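Long-range contacts in Alpha/beta hydrolase (Enterobacter asburiae, PDB 6KMO), which probably hydrolyses carboxylic ester bonds, as a lipase-like esterase built on the alpha/beta hydrolase fold: residues Asn225-Ser230 with Ala274-Leu279; Lys67-Gln72 with Ile122-Arg127; Leu99-Phe104 with Ile167-Ser172. The protein carries 2 engineered substitutions. All coordinates share one frame; numbering follows the deposited sequence. Where two conformers were deposited one is given.

Interaction 1 (Asn225-Ser230 with Ala274-Leu279); sequences NGYFLS and AELDVL
The backbones of Asn-225-Ser-230 and Ala-274-Leu-279 pass each other as two irregular loops, nearest at Tyr-227 and Leu-276, whose CA atoms lie 7.1 Å apart. In this alpha/beta hydrolase fold, 274-279 leaves the end of strand 269-274, the usual place for the acid of a catalytic triad, and 225-230 leads into helix 231-241. Two waters fill the gap between the main chains. Water 1 is hydrogen-bonded to the carbonyl oxygens of both Tyr-227 and Leu-276, and water 2 joins Leu-229 O to Val-278 N, accepting from that N-H at 2.9 Å.

Beside the waters apolar side chains meet at two places. The ring of Tyr-227 comes obliquely onto Leu-276, CE1 lying 3.6 Å from the CD2 methyl, while Phe-223 meets the same ring edge-to-face; its partly exposed place tolerates a phenol while the flat ring offers carbon to both. At the other end Leu-229, its CG anti to the backbone N (chi1 175°), reaches across with one methyl. Its CD2 lies 3.8 Å from Val-278 CG2, the two side chains crossing at about a right angle, and 4.0 Å from Leu-279 CD1. Branched aliphatic residues suit this buried joint, with Met-234 of helix 231-241 alongside. Ser-230 N-caps that helix, its hydroxyl accepting from Met-233 N.

Asp-277 starts away from 225-230, but its carboxylate swings back, CG anti to the backbone N, so that OD1 lies 3.9 Å from Leu-229 CD2. OD2 is hydrogen-bonded to His-307 ND1, consistent with the acid-histidine pair of an esterase triad; a nearby carboxylate would be expected to raise the basicity of that imidazole. OD1 caps the turn into helix 280-292: Leu-279 N donates to Asp-277 OD1 at 2.9 Å, approaching from above the carboxylate plane.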
# COMPACT_ATOMS: atom_id res chain seq x y z
N ASN A 225 -6.93 23.28 -6.49
CA ASN A 225 -7.01 23.37 -7.94
C ASN A 225 -5.76 22.79 -8.56
O ASN A 225 -4.70 22.79 -7.95
CB ASN A 225 -7.15 24.83 -8.42
CG ASN A 225 -8.51 25.42 -8.13
OD1 ASN A 225 -9.53 24.96 -8.67
ND2 ASN A 225 -8.55 26.40 -7.26
N GLY A 226 -5.91 22.30 -9.79
CA GLY A 226 -4.80 21.85 -10.60
C GLY A 226 -4.50 20.37 -10.55
O GLY A 226 -3.63 19.90 -11.30
N TYR A 227 -5.19 19.61 -9.69
CA TYR A 227 -4.93 18.18 -9.51
C TYR A 227 -6.12 17.34 -9.96
O TYR A 227 -6.43 16.31 -9.35
CB TYR A 227 -4.51 17.90 -8.07
CG TYR A 227 -3.26 18.66 -7.68
CD1 TYR A 227 -2.00 18.11 -7.88
CD2 TYR A 227 -3.34 19.94 -7.16
CE1 TYR A 227 -0.86 18.82 -7.53
CE2 TYR A 227 -2.20 20.66 -6.81
CZ TYR A 227 -0.96 20.08 -7.01
OH TYR A 227 0.20 20.78 -6.66
N PHE A 228 -6.72 17.75 -11.08
CA PHE A 228 -7.97 17.22 -11.61
C PHE A 228 -9.12 17.51 -10.66
O PHE A 228 -9.83 18.51 -10.82
CB PHE A 228 -7.88 15.73 -11.99
CG PHE A 228 -8.95 15.27 -12.97
CD1 PHE A 228 -10.01 16.10 -13.32
CD2 PHE A 228 -8.89 14.01 -13.53
CE1 PHE A 228 -10.99 15.67 -14.21
CE2 PHE A 228 -9.87 13.57 -14.41
CZ PHE A 228 -10.92 14.40 -14.75
N LEU A 229 -9.33 16.67 -9.66
CA LEU A 229 -10.47 16.90 -8.77
C LEU A 229 -10.21 18.20 -8.00
O LEU A 229 -9.23 18.30 -7.27
CB LEU A 229 -10.66 15.75 -7.80
CG LEU A 229 -11.76 15.98 -6.76
CD1 LEU A 229 -13.11 16.07 -7.45
CD2 LEU A 229 -11.76 14.87 -5.72
N SER A 230 -11.11 19.17 -8.14
CA SER A 230 -10.96 20.45 -7.47
C SER A 230 -11.92 20.59 -6.29
O SER A 230 -12.91 19.86 -6.17
CB SER A 230 -11.22 21.59 -8.44
OG SER A 230 -12.61 21.61 -8.75
N ALA A 274 -4.71 8.93 -2.00
CA ALA A 274 -3.76 9.54 -2.92
C ALA A 274 -3.09 10.72 -2.24
O ALA A 274 -3.76 11.54 -1.61
CB ALA A 274 -4.48 10.03 -4.17
N GLU A 275 -1.76 10.83 -2.40
CA GLU A 275 -1.04 11.90 -1.71
C GLU A 275 -1.53 13.29 -2.12
O GLU A 275 -1.59 14.19 -1.29
CB GLU A 275 0.47 11.78 -1.95
CG GLU A 275 1.30 12.89 -1.31
CD GLU A 275 2.77 12.83 -1.65
OE1 GLU A 275 3.14 12.32 -2.73
OE2 GLU A 275 3.55 13.32 -0.81
N LEU A 276 -1.85 13.48 -3.40
CA LEU A 276 -2.19 14.81 -3.92
C LEU A 276 -3.67 14.85 -4.28
O LEU A 276 -4.02 15.01 -5.45
CB LEU A 276 -1.29 15.17 -5.11
CG LEU A 276 0.20 15.26 -4.76
CD1 LEU A 276 0.92 14.00 -5.19
CD2 LEU A 276 0.86 16.49 -5.39
N ASP A 277 -4.53 14.71 -3.28
CA ASP A 277 -5.99 14.61 -3.43
C ASP A 277 -6.61 15.44 -2.32
O ASP A 277 -6.26 15.29 -1.15
CB ASP A 277 -6.38 13.12 -3.31
CG ASP A 277 -7.87 12.84 -3.51
OD1 ASP A 277 -8.70 13.77 -3.57
OD2 ASP A 277 -8.21 11.63 -3.61
N VAL A 278 -7.56 16.31 -2.68
CA VAL A 278 -8.29 17.06 -1.67
C VAL A 278 -8.90 16.15 -0.61
O VAL A 278 -8.99 16.53 0.55
CB VAL A 278 -9.38 17.97 -2.29
CG1 VAL A 278 -8.75 19.08 -3.13
CG2 VAL A 278 -10.39 17.18 -3.10
N LEU A 279 -9.32 14.94 -0.99
CA LEU A 279 -9.98 13.99 -0.10
C LEU A 279 -9.00 13.19 0.75
O LEU A 279 -9.43 12.41 1.59
CB LEU A 279 -10.81 13.01 -0.93
CG LEU A 279 -11.87 13.62 -1.85
CD1 LEU A 279 -12.52 12.50 -2.63
CD2 LEU A 279 -12.86 14.46 -1.08
O HOH W 1 -6.18 14.97 -6.98
O HOH W 2 -7.94 16.55 -5.50

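Interaction 2 (Lys67-Gln72 with Ile122-Arg127); sequences KLPPAQ and IRDLVR
Arg-123 and Arg-127 leave their helix with CG anti to the carbonyl carbon, and their paths then divide: the chain of Arg-123 runs extended from CG to NE, whereas that of Arg-127 bends at chi3 (57°). One turn apart on helix 115-129 of the alpha/beta hydrolase fold, they grip the proline pair that leads into strand 71-80, which lies at one edge of the sheet within this chain. Arg-123 NH1 donates to Pro-69 O at 2.8 Å; the oxygen lies in the guanidinium plane, although the nitrogen stands above the plane of the carbonyl. Arg-127 NH1 donates to the next carbonyl, Pro-70 O, at 3.0 Å, here on a lone pair. Prolines suit this place, since they hold the chain extended, have no N-H to satisfy, and offer ring carbons as well as carbonyls.

Aliphatic groups keep both guanidinium groups in position. Leu-68 CB lies over one face of that of Arg-123 and Ala-71 CB over the opposite one, a methyl small enough to let the strand pass close. The group's other amino nitrogen, NH2, forms a salt bridge with Glu-119, and water 3 links NH1 to Ala-71 O. Over one face of the Arg-127 guanidinium come both proline rings, with Pro-69 CB 3.5 Å from NE. Asp-124 touches Pro-69 as well: its OD2 is held in a salt bridge by Arg-120, and, the two side chains crossing at about a right angle, its OD1 comes to 3.4 Å from Pro-69 CG.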
# COMPACT_ATOMS: atom_id res chain seq x y z
N LYS A 67 -7.77 -0.19 -23.57
CA LYS A 67 -7.57 -1.63 -23.60
C LYS A 67 -8.09 -2.24 -22.31
O LYS A 67 -7.74 -1.79 -21.21
CB LYS A 67 -6.08 -1.92 -23.76
CG LYS A 67 -5.71 -3.40 -23.68
CD LYS A 67 -4.23 -3.59 -23.29
CE LYS A 67 -3.62 -4.86 -23.90
NZ LYS A 67 -2.14 -4.76 -24.09
N LEU A 68 -8.94 -3.26 -22.43
CA LEU A 68 -9.49 -3.93 -21.27
C LEU A 68 -8.80 -5.27 -21.07
O LEU A 68 -8.65 -6.03 -22.04
CB LEU A 68 -10.98 -4.17 -21.45
CG LEU A 68 -11.84 -2.91 -21.57
CD1 LEU A 68 -13.29 -3.27 -21.68
CD2 LEU A 68 -11.62 -1.98 -20.37
N PRO A 69 -8.36 -5.59 -19.86
CA PRO A 69 -7.78 -6.90 -19.63
C PRO A 69 -8.85 -7.97 -19.66
O PRO A 69 -10.03 -7.69 -19.39
CB PRO A 69 -7.15 -6.77 -18.23
CG PRO A 69 -8.04 -5.80 -17.55
CD PRO A 69 -8.46 -4.80 -18.62
N PRO A 70 -8.50 -9.21 -20.00
CA PRO A 70 -9.53 -10.24 -20.16
C PRO A 70 -10.35 -10.48 -18.89
O PRO A 70 -9.81 -10.59 -17.79
CB PRO A 70 -8.71 -11.49 -20.53
CG PRO A 70 -7.48 -10.93 -21.16
CD PRO A 70 -7.17 -9.67 -20.42
N ALA A 71 -11.66 -10.60 -19.08
CA ALA A 71 -12.62 -10.89 -18.03
C ALA A 71 -13.94 -11.25 -18.69
O ALA A 71 -14.14 -10.97 -19.88
CB ALA A 71 -12.82 -9.69 -17.10
N GLN A 72 -14.83 -11.84 -17.92
CA GLN A 72 -16.19 -12.15 -18.37
C GLN A 72 -17.16 -11.14 -17.78
O GLN A 72 -17.12 -10.87 -16.57
CB GLN A 72 -16.62 -13.52 -17.84
CG GLN A 72 -15.79 -14.71 -18.22
CD GLN A 72 -16.26 -15.96 -17.49
OE1 GLN A 72 -17.35 -15.99 -16.90
NE2 GLN A 72 -15.45 -17.01 -17.53
N ILE A 122 -12.68 -2.11 -12.65
CA ILE A 122 -13.38 -3.27 -12.09
C ILE A 122 -12.70 -4.55 -12.54
O ILE A 122 -12.48 -5.46 -11.74
CB ILE A 122 -14.87 -3.24 -12.48
CG1 ILE A 122 -15.56 -2.04 -11.85
CG2 ILE A 122 -15.54 -4.53 -12.05
CD1 ILE A 122 -16.88 -1.70 -12.48
N ARG A 123 -12.39 -4.66 -13.83
CA ARG A 123 -11.72 -5.86 -14.32
C ARG A 123 -10.38 -6.06 -13.63
O ARG A 123 -10.01 -7.20 -13.30
CB ARG A 123 -11.54 -5.79 -15.84
CG ARG A 123 -12.83 -5.96 -16.64
CD ARG A 123 -12.53 -5.81 -18.11
NE ARG A 123 -13.69 -6.02 -18.97
CZ ARG A 123 -13.70 -6.78 -20.07
NH1 ARG A 123 -12.63 -7.47 -20.43
NH2 ARG A 123 -14.81 -6.86 -20.78
N ASP A 124 -9.62 -4.99 -13.41
CA ASP A 124 -8.34 -5.13 -12.72
C ASP A 124 -8.53 -5.71 -11.32
O ASP A 124 -7.75 -6.55 -10.87
CB ASP A 124 -7.64 -3.77 -12.61
CG ASP A 124 -7.01 -3.30 -13.89
OD1 ASP A 124 -6.85 -4.08 -14.86
OD2 ASP A 124 -6.65 -2.10 -13.94
N LEU A 125 -9.56 -5.25 -10.60
CA LEU A 125 -9.78 -5.73 -9.24
C LEU A 125 -10.27 -7.17 -9.23
O LEU A 125 -9.90 -7.95 -8.35
CB LEU A 125 -10.80 -4.82 -8.54
CG LEU A 125 -10.32 -3.39 -8.21
CD1 LEU A 125 -11.52 -2.51 -7.92
CD2 LEU A 125 -9.33 -3.39 -7.06
N VAL A 126 -11.11 -7.54 -10.19
CA VAL A 126 -11.55 -8.92 -10.34
C VAL A 126 -10.37 -9.83 -10.61
O VAL A 126 -10.21 -10.88 -9.99
CB VAL A 126 -12.61 -8.99 -11.46
CG1 VAL A 126 -12.85 -10.45 -11.88
CG2 VAL A 126 -13.89 -8.34 -11.00
N ARG A 127 -9.50 -9.43 -11.54
CA ARG A 127 -8.35 -10.27 -11.88
C ARG A 127 -7.40 -10.42 -10.70
O ARG A 127 -6.88 -11.52 -10.45
CB ARG A 127 -7.66 -9.67 -13.09
CG ARG A 127 -8.46 -9.84 -14.37
CD ARG A 127 -7.97 -8.92 -15.48
NE ARG A 127 -6.57 -9.15 -15.75
CZ ARG A 127 -6.11 -10.12 -16.52
NH1 ARG A 127 -6.95 -10.93 -17.14
NH2 ARG A 127 -4.81 -10.27 -16.68
O HOH W 3 -12.39 -9.85 -22.31
O HOH W 4 -15.25 -9.92 -22.20

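Interaction 3 (Leu99-Phe104 with Ile167-Ser172); sequences LPAFMF and IGVDGS
Leu-99, Val-169 and Ala-101 carry this contact, a parallel beta bridge at the start of strand 99-105, one of the inner strands of the alpha/beta hydrolase sheet. Leu-99 pairs with Val-169 by reaching to the residues flanking it: Leu-99 N donates to Gly-168 O at 3.2 Å, and Asp-170 N donates to Leu-99 O at 2.8 Å. The same carbonyl oxygen also takes a CA-H contact from Val-169, so two neighbouring groups of the 169-170 backbone share it.

The side chains of Leu-99 and Val-169 emerge on one face of the sheet. Val-169, a beta-branched residue at home in a strand, places CG1 anti to its backbone N (chi1 154°) and both methyls against Ala-101. A small side chain suits that position, because the packing is already tight. Gly-168, at positive phi (75°), allows the chain to turn into the bridge. Beyond it, Asp-170 OD1 accepts from Ser-172 N, closing an Asx turn, and also from Ser-172 OG, while OD2 forms a salt bridge with Arg-173, just ahead of strand 174-179. The closest carbon pair is Ala-101 CB to Val-169 CG1, at 3.4 Å.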
# COMPACT_ATOMS: atom_id res chain seq x y z
N LEU A 99 -17.95 -18.44 -6.93
CA LEU A 99 -16.93 -17.52 -6.49
C LEU A 99 -17.46 -16.68 -5.33
O LEU A 99 -18.65 -16.40 -5.27
CB LEU A 99 -16.55 -16.56 -7.62
CG LEU A 99 -15.84 -17.18 -8.81
CD1 LEU A 99 -15.77 -16.15 -9.93
CD2 LEU A 99 -14.49 -17.68 -8.42
N PRO A 100 -16.59 -16.22 -4.44
CA PRO A 100 -16.97 -15.11 -3.57
C PRO A 100 -17.10 -13.86 -4.42
O PRO A 100 -16.71 -13.82 -5.58
CB PRO A 100 -15.79 -15.01 -2.60
CG PRO A 100 -14.63 -15.41 -3.42
CD PRO A 100 -15.13 -16.47 -4.40
N ALA A 101 -17.65 -12.81 -3.81
CA ALA A 101 -17.94 -11.61 -4.58
C ALA A 101 -17.67 -10.36 -3.76
O ALA A 101 -17.60 -10.37 -2.52
CB ALA A 101 -19.39 -11.60 -5.06
N PHE A 102 -17.56 -9.25 -4.49
CA PHE A 102 -17.63 -7.92 -3.90
C PHE A 102 -18.62 -7.07 -4.67
O PHE A 102 -18.64 -7.09 -5.91
CB PHE A 102 -16.26 -7.21 -3.79
CG PHE A 102 -15.51 -7.06 -5.07
CD1 PHE A 102 -15.56 -5.89 -5.80
CD2 PHE A 102 -14.69 -8.08 -5.52
CE1 PHE A 102 -14.82 -5.74 -6.95
CE2 PHE A 102 -13.94 -7.93 -6.68
CZ PHE A 102 -14.02 -6.77 -7.41
N MET A 103 -19.43 -6.31 -3.96
CA MET A 103 -20.20 -5.25 -4.58
C MET A 103 -19.23 -4.17 -5.03
O MET A 103 -18.20 -3.94 -4.39
CB MET A 103 -21.21 -4.67 -3.59
CG MET A 103 -22.06 -5.71 -2.87
SD MET A 103 -23.05 -6.90 -3.93
CE MET A 103 -24.07 -5.67 -4.83
N PHE A 104 -19.55 -3.53 -6.15
CA PHE A 104 -18.72 -2.45 -6.67
C PHE A 104 -19.56 -1.20 -6.85
O PHE A 104 -20.51 -1.19 -7.65
CB PHE A 104 -17.99 -2.78 -7.97
CG PHE A 104 -17.03 -1.69 -8.35
CD1 PHE A 104 -15.75 -1.66 -7.82
CD2 PHE A 104 -17.45 -0.62 -9.11
CE1 PHE A 104 -14.90 -0.61 -8.09
CE2 PHE A 104 -16.62 0.44 -9.37
CZ PHE A 104 -15.33 0.44 -8.86
N ILE A 167 -26.31 -15.88 -9.65
CA ILE A 167 -25.23 -15.33 -10.46
C ILE A 167 -23.92 -16.06 -10.23
O ILE A 167 -22.85 -15.56 -10.58
CB ILE A 167 -25.08 -13.80 -10.26
CG1 ILE A 167 -24.84 -13.45 -8.79
CG2 ILE A 167 -26.28 -13.09 -10.82
CD1 ILE A 167 -24.35 -12.02 -8.58
N GLY A 168 -23.97 -17.25 -9.63
CA GLY A 168 -22.78 -18.04 -9.44
C GLY A 168 -21.87 -17.54 -8.35
O GLY A 168 -20.65 -17.77 -8.41
N VAL A 169 -22.42 -16.90 -7.33
CA VAL A 169 -21.66 -16.29 -6.24
C VAL A 169 -22.09 -16.90 -4.92
O VAL A 169 -23.27 -17.21 -4.72
CB VAL A 169 -21.91 -14.76 -6.26
CG1 VAL A 169 -21.72 -14.12 -4.89
CG2 VAL A 169 -21.04 -14.15 -7.37
N ASP A 170 -21.11 -17.11 -4.04
CA ASP A 170 -21.36 -17.41 -2.64
C ASP A 170 -21.59 -16.09 -1.91
O ASP A 170 -20.64 -15.41 -1.51
CB ASP A 170 -20.18 -18.16 -2.04
CG ASP A 170 -20.40 -18.51 -0.59
OD1 ASP A 170 -21.45 -18.14 -0.03
OD2 ASP A 170 -19.47 -19.14 -0.03
N GLY A 171 -22.85 -15.72 -1.75
CA GLY A 171 -23.20 -14.46 -1.11
C GLY A 171 -22.82 -14.37 0.34
O GLY A 171 -22.89 -13.27 0.90
N SER A 172 -22.45 -15.48 0.97
CA SER A 172 -21.97 -15.43 2.34
C SER A 172 -20.54 -14.94 2.45
O SER A 172 -20.08 -14.66 3.57
CB SER A 172 -22.09 -16.81 3.01
OG SER A 172 -21.05 -17.70 2.63

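How the interactions relate
Interactions 2 and 3 are neighbours, their centres about 16 Å apart, and their segments alternate along the chain: 67-72, 99-104, 122-127, 167-172. Strand 99-105 and helix 115-129 follow each other in sequence and pack directly, Ile-122 and Leu-125 on Phe-104, Leu-125 and Val-126 on Phe-102. The two contacts tie strand 71-80, at the sheet's edge within this chain, the helix and the inner strands into one layered alpha/beta unit. Interaction 1 comes later in the chain, its centre about 33 Å from that of interaction 3, on the opposite side of the chain's centre, and about 26 Å from that of interaction 2. It lies beside the probable catalytic site, whereas the other two concern the scaffold.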